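Local coordinates for hypothetical protein TT0907 (PDB 1WDI) that probably transfers and isomerizes the ribose of S-adenosylmethionine onto the preQ1 base of tRNA, giving epoxyqueuosine on the pathway to queuosine, at residues A[230-244]-A[267-281]. Numbering follows the deposited sequence.
Sequences AEPYAIPEEVAEAVN and AYREGVGVVAGEGET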
# COMPACT_ATOMS: atom_id res chain seq x y z
N ALA A 230 8.25 3.33 8.28
CA ALA A 230 9.01 2.33 7.54
C ALA A 230 8.07 1.38 6.80
O ALA A 230 7.00 1.05 7.30
CB ALA A 230 9.90 1.53 8.50
N GLU A 231 8.47 0.96 5.61
CA GLU A 231 7.66 0.07 4.80
C GLU A 231 8.42 -1.21 4.45
O GLU A 231 9.33 -1.19 3.62
CB GLU A 231 7.22 0.78 3.52
CG GLU A 231 6.40 -0.08 2.56
CD GLU A 231 6.06 0.64 1.26
OE1 GLU A 231 5.50 1.76 1.33
OE2 GLU A 231 6.35 0.10 0.17
N PRO A 232 8.06 -2.34 5.09
CA PRO A 232 8.72 -3.62 4.82
C PRO A 232 8.04 -4.26 3.61
O PRO A 232 6.82 -4.33 3.55
CB PRO A 232 8.49 -4.40 6.11
CG PRO A 232 7.12 -3.94 6.52
CD PRO A 232 7.17 -2.44 6.26
N TYR A 233 8.83 -4.72 2.65
CA TYR A 233 8.27 -5.32 1.44
C TYR A 233 9.14 -6.45 0.90
O TYR A 233 10.26 -6.65 1.34
CB TYR A 233 8.15 -4.24 0.35
CG TYR A 233 9.50 -3.67 -0.03
CD1 TYR A 233 10.34 -4.34 -0.93
CD2 TYR A 233 9.97 -2.50 0.55
CE1 TYR A 233 11.61 -3.85 -1.23
CE2 TYR A 233 11.23 -2.00 0.26
CZ TYR A 233 12.05 -2.68 -0.63
OH TYR A 233 13.31 -2.19 -0.92
N ALA A 234 8.60 -7.17 -0.07
CA ALA A 234 9.33 -8.25 -0.70
C ALA A 234 9.04 -8.22 -2.19
O ALA A 234 7.89 -8.09 -2.60
CB ALA A 234 8.91 -9.60 -0.11
N ILE A 235 10.09 -8.29 -2.99
CA ILE A 235 9.92 -8.29 -4.44
C ILE A 235 10.29 -9.66 -4.99
O ILE A 235 11.44 -10.08 -4.92
CB ILE A 235 10.81 -7.23 -5.10
CG1 ILE A 235 10.45 -5.84 -4.57
CG2 ILE A 235 10.64 -7.30 -6.62
CD1 ILE A 235 11.25 -4.73 -5.19
N PRO A 236 9.30 -10.38 -5.55
CA PRO A 236 9.53 -11.71 -6.12
C PRO A 236 10.59 -11.65 -7.21
O PRO A 236 10.73 -10.65 -7.92
CB PRO A 236 8.16 -12.08 -6.69
CG PRO A 236 7.22 -11.39 -5.74
CD PRO A 236 7.87 -10.03 -5.58
N GLU A 237 11.34 -12.74 -7.35
CA GLU A 237 12.39 -12.81 -8.36
C GLU A 237 11.87 -12.54 -9.77
O GLU A 237 12.51 -11.83 -10.54
CB GLU A 237 13.04 -14.19 -8.33
CG GLU A 237 13.64 -14.57 -6.99
CD GLU A 237 13.90 -16.05 -6.89
OE1 GLU A 237 14.80 -16.55 -7.60
OE2 GLU A 237 13.20 -16.72 -6.11
N GLU A 238 10.71 -13.11 -10.10
CA GLU A 238 10.13 -12.91 -11.43
C GLU A 238 9.77 -11.45 -11.67
O GLU A 238 9.85 -10.96 -12.80
CB GLU A 238 8.88 -13.79 -11.60
CG GLU A 238 7.73 -13.40 -10.69
CD GLU A 238 6.60 -14.43 -10.68
OE1 GLU A 238 5.93 -14.61 -11.72
OE2 GLU A 238 6.39 -15.05 -9.61
N VAL A 239 9.38 -10.75 -10.62
CA VAL A 239 9.01 -9.34 -10.73
C VAL A 239 10.25 -8.48 -10.95
O VAL A 239 10.29 -7.64 -11.85
CB VAL A 239 8.26 -8.84 -9.47
CG1 VAL A 239 8.01 -7.34 -9.56
CG2 VAL A 239 6.93 -9.58 -9.34
N ALA A 240 11.28 -8.69 -10.13
CA ALA A 240 12.51 -7.93 -10.28
C ALA A 240 13.05 -8.17 -11.68
O ALA A 240 13.45 -7.24 -12.37
CB ALA A 240 13.54 -8.39 -9.24
N GLU A 241 13.04 -9.43 -12.11
CA GLU A 241 13.53 -9.77 -13.44
C GLU A 241 12.71 -9.11 -14.55
O GLU A 241 13.27 -8.62 -15.54
CB GLU A 241 13.54 -11.30 -13.61
CG GLU A 241 13.98 -11.76 -14.99
CD GLU A 241 14.19 -13.26 -15.05
OE1 GLU A 241 13.44 -14.00 -14.38
OE2 GLU A 241 15.10 -13.70 -15.78
N ALA A 242 11.40 -9.08 -14.39
CA ALA A 242 10.52 -8.48 -15.40
C ALA A 242 10.70 -6.96 -15.50
O ALA A 242 10.64 -6.39 -16.59
CB ALA A 242 9.06 -8.81 -15.09
N VAL A 243 10.92 -6.31 -14.36
CA VAL A 243 11.11 -4.87 -14.34
C VAL A 243 12.43 -4.48 -14.99
O VAL A 243 12.50 -3.54 -15.79
CB VAL A 243 11.07 -4.32 -12.89
CG1 VAL A 243 11.59 -2.89 -12.85
CG2 VAL A 243 9.63 -4.36 -12.37
N ASN A 244 13.49 -5.21 -14.66
CA ASN A 244 14.80 -4.91 -15.23
C ASN A 244 14.87 -5.20 -16.72
O ASN A 244 15.47 -4.43 -17.47
CB ASN A 244 15.89 -5.67 -14.47
CG ASN A 244 15.96 -5.27 -13.02
OD1 ASN A 244 15.75 -4.10 -12.68
ND2 ASN A 244 16.25 -6.23 -12.14
N ALA A 267 14.35 -0.47 -3.87
CA ALA A 267 15.02 -1.71 -4.25
C ALA A 267 15.99 -1.54 -5.41
O ALA A 267 16.66 -2.50 -5.80
CB ALA A 267 13.98 -2.77 -4.60
N TYR A 268 16.07 -0.34 -5.97
CA TYR A 268 16.96 -0.08 -7.09
C TYR A 268 18.41 0.03 -6.63
O TYR A 268 18.70 0.68 -5.62
CB TYR A 268 16.58 1.22 -7.79
CG TYR A 268 17.46 1.57 -8.97
CD1 TYR A 268 17.27 0.98 -10.21
CD2 TYR A 268 18.53 2.47 -8.83
CE1 TYR A 268 18.10 1.27 -11.30
CE2 TYR A 268 19.37 2.77 -9.90
CZ TYR A 268 19.15 2.17 -11.13
OH TYR A 268 19.97 2.48 -12.19
N ARG A 269 19.32 -0.59 -7.37
CA ARG A 269 20.75 -0.55 -7.07
C ARG A 269 21.46 -0.16 -8.35
O ARG A 269 21.28 -0.80 -9.39
CB ARG A 269 21.25 -1.91 -6.59
CG ARG A 269 20.61 -2.40 -5.30
CD ARG A 269 21.14 -1.66 -4.08
NE ARG A 269 20.51 -2.14 -2.85
CZ ARG A 269 19.32 -1.75 -2.42
NH1 ARG A 269 18.62 -0.85 -3.10
NH2 ARG A 269 18.80 -2.27 -1.31
N GLU A 270 22.28 0.89 -8.29
CA GLU A 270 23.00 1.35 -9.46
C GLU A 270 23.87 0.24 -10.06
O GLU A 270 24.56 -0.49 -9.35
CB GLU A 270 23.87 2.56 -9.10
CG GLU A 270 24.46 3.28 -10.31
CD GLU A 270 23.40 3.66 -11.33
OE1 GLU A 270 22.36 4.23 -10.94
OE2 GLU A 270 23.61 3.41 -12.54
N GLY A 271 23.81 0.11 -11.39
CA GLY A 271 24.58 -0.91 -12.07
C GLY A 271 23.89 -2.26 -12.07
O GLY A 271 24.32 -3.17 -12.77
N VAL A 272 22.82 -2.38 -11.30
CA VAL A 272 22.09 -3.64 -11.20
C VAL A 272 20.63 -3.54 -11.63
O VAL A 272 20.16 -4.32 -12.46
CB VAL A 272 22.11 -4.19 -9.75
CG1 VAL A 272 21.29 -5.47 -9.66
CG2 VAL A 272 23.55 -4.44 -9.31
N GLY A 273 19.93 -2.56 -11.06
CA GLY A 273 18.52 -2.39 -11.35
C GLY A 273 17.80 -2.76 -10.06
O GLY A 273 18.40 -2.67 -8.99
N VAL A 274 16.55 -3.18 -10.16
CA VAL A 274 15.77 -3.56 -8.98
C VAL A 274 16.20 -4.95 -8.52
O VAL A 274 16.28 -5.88 -9.33
CB VAL A 274 14.25 -3.57 -9.30
CG1 VAL A 274 13.47 -4.25 -8.18
CG2 VAL A 274 13.76 -2.14 -9.50
N VAL A 275 16.48 -5.11 -7.23
CA VAL A 275 16.90 -6.41 -6.71
C VAL A 275 15.75 -7.19 -6.08
O VAL A 275 14.89 -6.62 -5.40
CB VAL A 275 18.04 -6.28 -5.65
CG1 VAL A 275 19.27 -5.64 -6.28
CG2 VAL A 275 17.58 -5.47 -4.46
N ALA A 276 15.75 -8.49 -6.32
CA ALA A 276 14.73 -9.38 -5.79
C ALA A 276 14.91 -9.59 -4.30
O ALA A 276 16.02 -9.45 -3.77
CB ALA A 276 14.79 -10.73 -6.50
N GLY A 277 13.82 -9.90 -3.61
CA GLY A 277 13.92 -10.15 -2.19
C GLY A 277 13.30 -9.13 -1.26
O GLY A 277 12.64 -8.17 -1.67
N GLU A 278 13.53 -9.36 0.03
CA GLU A 278 13.00 -8.51 1.07
C GLU A 278 13.74 -7.19 1.12
O GLU A 278 14.89 -7.08 0.69
CB GLU A 278 13.11 -9.21 2.43
CG GLU A 278 12.26 -10.47 2.54
CD GLU A 278 12.46 -11.18 3.86
OE1 GLU A 278 13.60 -11.62 4.14
OE2 GLU A 278 11.47 -11.29 4.62
N GLY A 279 13.05 -6.19 1.66
CA GLY A 279 13.63 -4.88 1.79
C GLY A 279 12.74 -4.06 2.69
O GLY A 279 11.70 -4.53 3.14
N GLU A 280 13.16 -2.82 2.94
CA GLU A 280 12.41 -1.92 3.79
C GLU A 280 12.78 -0.50 3.37
O GLU A 280 13.92 -0.25 2.99
CB GLU A 280 12.79 -2.15 5.25
CG GLU A 280 12.02 -1.29 6.24
CD GLU A 280 12.44 -1.56 7.68
OE1 GLU A 280 13.61 -1.30 8.02
OE2 GLU A 280 11.59 -2.03 8.46
N THR A 281 11.82 0.41 3.43
CA THR A 281 12.09 1.79 3.06
C THR A 281 11.33 2.80 3.90
O THR A 281 10.13 2.66 4.14
CB THR A 281 11.74 2.05 1.59
OG1 THR A 281 12.15 3.38 1.23
CG2 THR A 281 10.24 1.91 1.36
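Tyr-233 lays one face of its ring over the backbone of Gly-279, whose CA sits 3.9 Å from the ring centroid in a CH-pi contact, 24° off the normal. With CG between backbone N and carbonyl carbon (chi1 62°), the ring folds across the neighbouring strand, and a CB on Gly-279 would run into its hydroxyl; CE2 reaches Glu-280 N at 3.4 Å. Next on the same face, Ile-235 pushes CD1 against Ala-267 CB, a tight 3.4 Å, and touches Val-274 CG1, the two side chains crossing at about a right angle. On the helix that follows, Ala-240 CB rests on Val-274 O and Ala-276 CB, while Val-243 CG1 touches Val-274 CG2. One turn on from Ala-240, Asn-244 uses its amide as a two-pronged clamp on the backbone of Val-274: OD1 takes the N-H on an in-plane lone pair (2.8 Å), and ND2 gives a nearly straight bond (171°) to Val-274 O, also 2.8 Å. Both bonds together fix the rotation of the amide. Strands 231-235 and 277-281 form an antiparallel ladder in the large mixed sheet of this QueA-family protein, with Glu-231/Thr-281, Tyr-233/Gly-279 and Ile-235/Gly-277 as hydrogen-bonded pairs; Gly-277 N to Ile-235 O, 2.7 Å, closes its helix-proximal end. The other edge of 231-235 pairs with strand 203-211. The Arg-269 to Gly-273 hairpin carries a classic beta bulge, Val-272 and Gly-273 both facing Arg-269, and leads into the clamped Val-274. Further out, helix 258-266 covers the Tyr-233 side of the ladder: Ala-263 touches the Tyr-233 side chain, Ser-266 OG hydrogen-bonds its hydroxyl, and Arg-262 makes a weak hydrogen bond to Thr-281 O. Cutting Tyr-233 back to an alanine would probably leave Ser-266 OG without this partner and open a gap between Gly-279 and helix 258-266.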